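Local coordinates for dUTPase (Streptococcus mutans, PDB 3H6X), which hydrolyses dUTP to dUMP and diphosphate, removing a precursor from which uracil could enter DNA, at the interface of chains A and B. Numbering follows the deposited sequence. Chains: chain A/B, dUTPase.

Contact 1: the interface of chains A and B. Residues chain A 63, 82, 84, 125-126; chain B 65, 121, 125.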
loop_
_atom_site.group_PDB
_atom_site.type_symbol
_atom_site.label_atom_id
_atom_site.label_comp_id
_atom_site.label_asym_id
_atom_site.label_seq_id
_atom_site.Cartn_x
_atom_site.Cartn_y
_atom_site.Cartn_z
ATOM N N TYR A 63 4.783 5.276 6.764
ATOM C CA TYR A 63 4.564 4.163 5.842
ATOM C C TYR A 63 5.812 3.943 5.007
ATOM O O TYR A 63 6.431 4.915 4.545
ATOM C CB TYR A 63 3.421 4.464 4.878
ATOM C CG TYR A 63 2.056 4.505 5.527
ATOM C CD1 TYR A 63 1.613 3.461 6.308
ATOM C CD2 TYR A 63 1.216 5.585 5.339
ATOM C CE1 TYR A 63 0.357 3.492 6.906
ATOM C CE2 TYR A 63 -0.045 5.617 5.932
ATOM C CZ TYR A 63 -0.459 4.559 6.704
ATOM O OH TYR A 63 -1.702 4.575 7.290
ATOM N N VAL A 82 3.130 -2.672 2.143
ATOM C CA VAL A 82 3.333 -1.400 2.826
ATOM C C VAL A 82 3.796 -1.696 4.220
ATOM O O VAL A 82 3.153 -2.451 4.950
ATOM C CB VAL A 82 2.027 -0.594 2.937
ATOM C CG1 VAL A 82 2.284 0.714 3.690
ATOM C CG2 VAL A 82 1.455 -0.336 1.552
ATOM N N VAL A 84 4.155 -0.643 7.953
ATOM C CA VAL A 84 3.463 0.314 8.817
ATOM C C VAL A 84 4.280 0.484 10.090
ATOM O O VAL A 84 4.265 -0.391 10.954
ATOM C CB VAL A 84 2.031 -0.154 9.162
ATOM C CG1 VAL A 84 1.316 0.852 10.070
ATOM C CG2 VAL A 84 1.222 -0.359 7.879
HETATM N N MSE A 125 2.586 10.537 7.813
HETATM C CA MSE A 125 1.207 10.995 7.589
HETATM C C MSE A 125 0.423 10.992 8.895
HETATM O O MSE A 125 0.780 10.269 9.832
HETATM C CB MSE A 125 0.524 10.067 6.583
HETATM C CG MSE A 125 1.219 10.016 5.224
HETATM SE SE MSE A 125 0.226 8.762 4.097
HETATM C CE MSE A 125 -1.054 10.068 3.382
ATOM N N PRO A 126 -0.667 11.775 8.958
ATOM C CA PRO A 126 -1.561 11.719 10.124
ATOM C C PRO A 126 -2.502 10.516 10.049
ATOM O O PRO A 126 -2.824 10.069 8.947
ATOM C CB PRO A 126 -2.392 12.993 9.980
ATOM C CG PRO A 126 -2.472 13.197 8.474
ATOM C CD PRO A 126 -1.117 12.747 7.944
ATOM N N PHE B 65 -4.090 -2.750 5.534
ATOM C CA PHE B 65 -2.741 -3.183 5.186
ATOM C C PHE B 65 -2.489 -4.581 5.691
ATOM O O PHE B 65 -3.059 -5.023 6.693
ATOM C CB PHE B 65 -1.676 -2.248 5.795
ATOM C CG PHE B 65 -1.804 -0.821 5.358
ATOM C CD1 PHE B 65 -1.432 -0.434 4.079
ATOM C CD2 PHE B 65 -2.296 0.135 6.229
ATOM C CE1 PHE B 65 -1.558 0.897 3.675
ATOM C CE2 PHE B 65 -2.424 1.452 5.837
ATOM C CZ PHE B 65 -2.040 1.837 4.561
ATOM N N GLN B 121 -4.423 -4.895 9.195
ATOM C CA GLN B 121 -4.566 -3.734 10.069
ATOM C C GLN B 121 -5.232 -2.583 9.326
ATOM O O GLN B 121 -4.926 -2.319 8.170
ATOM C CB GLN B 121 -3.222 -3.297 10.621
ATOM C CG GLN B 121 -2.179 -2.997 9.590
ATOM C CD GLN B 121 -0.789 -2.863 10.220
ATOM O OE1 GLN B 121 -0.634 -2.185 11.215
ATOM N NE2 GLN B 121 0.208 -3.518 9.638
HETATM N N MSE B 125 -7.709 7.665 7.703
HETATM C CA MSE B 125 -6.910 8.820 7.265
HETATM C C MSE B 125 -7.793 9.794 6.483
HETATM O O MSE B 125 -8.828 9.399 5.964
HETATM C CB MSE B 125 -5.738 8.371 6.380
HETATM C CG MSE B 125 -4.783 7.418 7.080
HETATM SE SE MSE B 125 -3.305 7.000 5.897
HETATM C CE MSE B 125 -2.160 8.443 6.258
#

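Contact 2: the interface of chains A and B. Residues chain A 128-131; chain B 3-7, 30, 55, 124.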
loop_
_atom_site.group_PDB
_atom_site.type_symbol
_atom_site.label_atom_id
_atom_site.label_comp_id
_atom_site.label_asym_id
_atom_site.label_seq_id
_atom_site.Cartn_x
_atom_site.Cartn_y
_atom_site.Cartn_z
ATOM N N LEU A 128 -6.179 8.715 12.255
ATOM C CA LEU A 128 -7.346 9.108 13.054
ATOM C C LEU A 128 -7.793 7.948 13.935
ATOM O O LEU A 128 -7.593 6.793 13.576
ATOM C CB LEU A 128 -8.482 9.538 12.134
ATOM C CG LEU A 128 -8.161 10.682 11.179
ATOM C CD1 LEU A 128 -9.212 10.766 10.059
ATOM C CD2 LEU A 128 -8.072 11.973 11.973
ATOM N N LEU A 129 -8.397 8.266 15.085
ATOM C CA LEU A 129 -8.800 7.264 16.067
ATOM C C LEU A 129 -10.291 6.965 16.025
ATOM O O LEU A 129 -11.093 7.828 15.679
ATOM C CB LEU A 129 -8.465 7.750 17.474
ATOM C CG LEU A 129 -6.981 7.914 17.781
ATOM C CD1 LEU A 129 -6.853 8.423 19.212
ATOM C CD2 LEU A 129 -6.225 6.628 17.583
ATOM N N ILE A 130 -10.658 5.749 16.404
ATOM C CA ILE A 130 -12.074 5.407 16.482
ATOM C C ILE A 130 -12.714 5.968 17.743
ATOM O O ILE A 130 -12.024 6.331 18.699
ATOM C CB ILE A 130 -12.332 3.900 16.413
ATOM C CG1 ILE A 130 -11.818 3.195 17.673
ATOM C CG2 ILE A 130 -11.673 3.312 15.151
ATOM C CD1 ILE A 130 -12.172 1.713 17.711
ATOM N N ASP A 131 -14.041 6.026 17.734
ATOM C CA ASP A 131 -14.809 6.487 18.892
ATOM C C ASP A 131 -14.448 5.659 20.113
ATOM O O ASP A 131 -14.395 4.430 20.039
ATOM C CB ASP A 131 -16.298 6.313 18.621
ATOM C CG ASP A 131 -16.765 7.155 17.473
ATOM O OD1 ASP A 131 -16.050 8.122 17.150
ATOM O OD2 ASP A 131 -17.831 6.851 16.909
ATOM N N LYS B 3 -20.545 10.202 17.696
ATOM C CA LYS B 3 -20.216 9.174 16.697
ATOM C C LYS B 3 -19.481 9.839 15.537
ATOM O O LYS B 3 -19.989 10.775 14.920
ATOM C CB LYS B 3 -21.489 8.468 16.215
ATOM C CG LYS B 3 -21.239 7.188 15.429
ATOM C CD LYS B 3 -22.536 6.677 14.770
ATOM C CE LYS B 3 -22.347 5.342 14.068
ATOM N NZ LYS B 3 -22.540 4.235 15.014
ATOM N N THR B 4 -18.277 9.346 15.263
ATOM C CA THR B 4 -17.331 9.979 14.369
ATOM C C THR B 4 -16.782 8.957 13.358
ATOM O O THR B 4 -17.096 9.009 12.170
ATOM C CB THR B 4 -16.184 10.602 15.175
ATOM O OG1 THR B 4 -16.709 11.621 16.052
ATOM C CG2 THR B 4 -15.173 11.228 14.248
ATOM N N ARG B 5 -15.989 8.010 13.840
ATOM C CA ARG B 5 -15.536 6.898 12.996
ATOM C C ARG B 5 -15.316 5.663 13.864
ATOM O O ARG B 5 -15.109 5.785 15.070
ATOM C CB ARG B 5 -14.255 7.263 12.244
ATOM C CG ARG B 5 -13.030 7.384 13.181
ATOM C CD ARG B 5 -11.860 8.091 12.463
ATOM N NE ARG B 5 -12.171 9.492 12.156
ATOM C CZ ARG B 5 -11.996 10.494 13.013
ATOM N NH1 ARG B 5 -11.506 10.261 14.229
ATOM N NH2 ARG B 5 -12.296 11.728 12.650
ATOM N N GLY B 6 -15.403 4.473 13.268
ATOM C CA GLY B 6 -15.174 3.268 14.046
ATOM C C GLY B 6 -15.701 2.017 13.352
ATOM O O GLY B 6 -16.043 2.052 12.157
ATOM N N PHE B 7 -15.745 0.918 14.110
ATOM C CA PHE B 7 -16.205 -0.379 13.605
ATOM C C PHE B 7 -17.439 -0.846 14.341
ATOM O O PHE B 7 -17.625 -0.571 15.535
ATOM C CB PHE B 7 -15.124 -1.454 13.811
ATOM C CG PHE B 7 -13.843 -1.159 13.100
ATOM C CD1 PHE B 7 -13.702 -1.485 11.763
ATOM C CD2 PHE B 7 -12.786 -0.538 13.756
ATOM C CE1 PHE B 7 -12.501 -1.204 11.084
ATOM C CE2 PHE B 7 -11.602 -0.258 13.088
ATOM C CZ PHE B 7 -11.459 -0.601 11.751
ATOM N N TYR B 30 -5.662 -0.615 13.514
ATOM C CA TYR B 30 -6.621 -1.430 14.260
ATOM C C TYR B 30 -6.583 -2.818 13.673
ATOM O O TYR B 30 -6.705 -2.983 12.466
ATOM C CB TYR B 30 -8.038 -0.849 14.109
ATOM C CG TYR B 30 -8.182 0.439 14.878
ATOM C CD1 TYR B 30 -7.813 1.652 14.312
ATOM C CD2 TYR B 30 -8.645 0.435 16.196
ATOM C CE1 TYR B 30 -7.899 2.829 15.036
ATOM C CE2 TYR B 30 -8.737 1.608 16.927
ATOM C CZ TYR B 30 -8.360 2.796 16.338
ATOM O OH TYR B 30 -8.444 3.965 17.044
ATOM N N TYR B 55 -17.619 2.871 9.799
ATOM C CA TYR B 55 -18.206 4.170 9.475
ATOM C C TYR B 55 -17.128 5.225 9.692
ATOM O O TYR B 55 -16.174 4.990 10.441
ATOM C CB TYR B 55 -19.445 4.447 10.357
ATOM C CG TYR B 55 -19.154 4.468 11.834
ATOM C CD1 TYR B 55 -18.844 5.662 12.488
ATOM C CD2 TYR B 55 -19.192 3.288 12.581
ATOM C CE1 TYR B 55 -18.585 5.687 13.850
ATOM C CE2 TYR B 55 -18.916 3.290 13.949
ATOM C CZ TYR B 55 -18.617 4.493 14.572
ATOM O OH TYR B 55 -18.333 4.494 15.932
ATOM N N PHE B 124 -7.348 4.736 9.650
ATOM C CA PHE B 124 -8.243 5.789 9.168
ATOM C C PHE B 124 -7.443 7.043 8.853
ATOM O O PHE B 124 -6.607 7.449 9.671
ATOM C CB PHE B 124 -9.250 6.150 10.265
ATOM C CG PHE B 124 -10.269 5.069 10.560
ATOM C CD1 PHE B 124 -11.497 5.060 9.904
ATOM C CD2 PHE B 124 -10.007 4.090 11.499
ATOM C CE1 PHE B 124 -12.436 4.100 10.187
ATOM C CE2 PHE B 124 -10.951 3.124 11.801
ATOM C CZ PHE B 124 -12.167 3.120 11.139
HETATM O O HOH W 1 -6.336 4.532 12.361
#

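Contact 1: the interface of chains A and B
An apolar packing patch between two copies of the jelly-roll subunit, this interface joins strand faces of chains A and B and helps hold together the homotrimer typical of the family. Its centre is the ring of B:Phe65, from strand 60-66, whose one face is lined by A:Val82, A:Val84 and A:Tyr63. These three all lie on the same side of the phenyl plane, spread around its rim. CB of A:Val82 touches CD1 of B:Phe65 at 3.6 Å. CG2 of A:Val84 lies over the stretch from CB to CD2 of B:Phe65, 3.9 Å from CD2. A:Tyr63 covers the far end with one edge, its CE1 lying 3.6 Å from CE2 of B:Phe65. The two ring planes are turned about 45° apart, so this is neither a parallel stack nor a perpendicular T. The other edge of A:Tyr63 faces selenium: SE of both A:Met125 and B:Met125, modelled as selenomethionine, lies in the tyrosine plane. B:Met125 comes tip to tip, with SE 3.5 Å from CE2 of A:Tyr63, and a bend at chi3 (86°) turns its CE toward chain A. There the CE methyls of A:Met125 and B:Met125 meet at 3.5 Å, tighter than usual. At the opposite end B:Gln121, its CG in the crowded position between backbone N and carbonyl carbon (chi1 56°), reaches A:Val84 tip to tip, with B:Gln121 NE2 3.8 Å from A:Val84 CG2. With no polar pair within bonding reach across it, this patch relies on apolar packing and probably contributes to the cohesion of the trimer.

Contact 2: the interface of chains A and B
Here a C-terminal arm is exchanged: the loop segment 128-131 of chain A lies across chain B and ties one subunit of the trimer to its neighbour. An antiparallel bridge starts it, A:Leu128 N donating to B:Phe124 O at 2.9 Å from above the carbonyl plane. Water 1 extends the pairing by joining A:Leu128 O to B:Phe124 N. The side chains of B:Arg5 and A:Leu128 cross at about a right angle; A:Leu128 CB lies over one guanidinium face and B:Thr4 CG2 over the other, which should limit its rotation. B:Arg5 NH1 donates a hydrogen bond to A:Leu129 O at 2.9 Å, in the planes of both carbonyl and guanidinium. A:Ile130 N gives B:Tyr30 OH a nearly straight bond of 2.9 Å (172° at H). CG1 of A:Ile130 sits in the crowded position (chi1 69°), leaving CG2 over the tyrosine face, 3.8 Å from its centroid, and 3.4 Å from CE2 of B:Phe124. A:Asp131 N donates a hydrogen bond to B:Arg5 O nearly along the C=O axis. A:Asp131 OD2 takes B:Thr4 N on its syn lone pair at 3.0 Å and B:Tyr55 OH from above the carboxylate plane at 2.6 Å. These donors would probably favour the ionised carboxylate of A:Asp131. The site fixes the arm before the glycine-rich C-terminal motif, which in this family closes over an active site.

The C-alpha centres of contact 1 and contact 2 are about 15 Å apart, and both chains link them. In chain B they share strand 118-126: B:Gln121 and B:Met125 serve contact 1, while B:Phe124, next to B:Met125 in sequence, serves contact 2. In chain A the end of the same strand, at A:Met125 and A:Pro126, belongs to contact 1, and the chain then runs directly on into the arm of contact 2. Packing of apolar side chains thus gives way to a backbone-rich, hydrogen-bonded exchange, so subunit association and placement of the C-terminal arm are probably coupled.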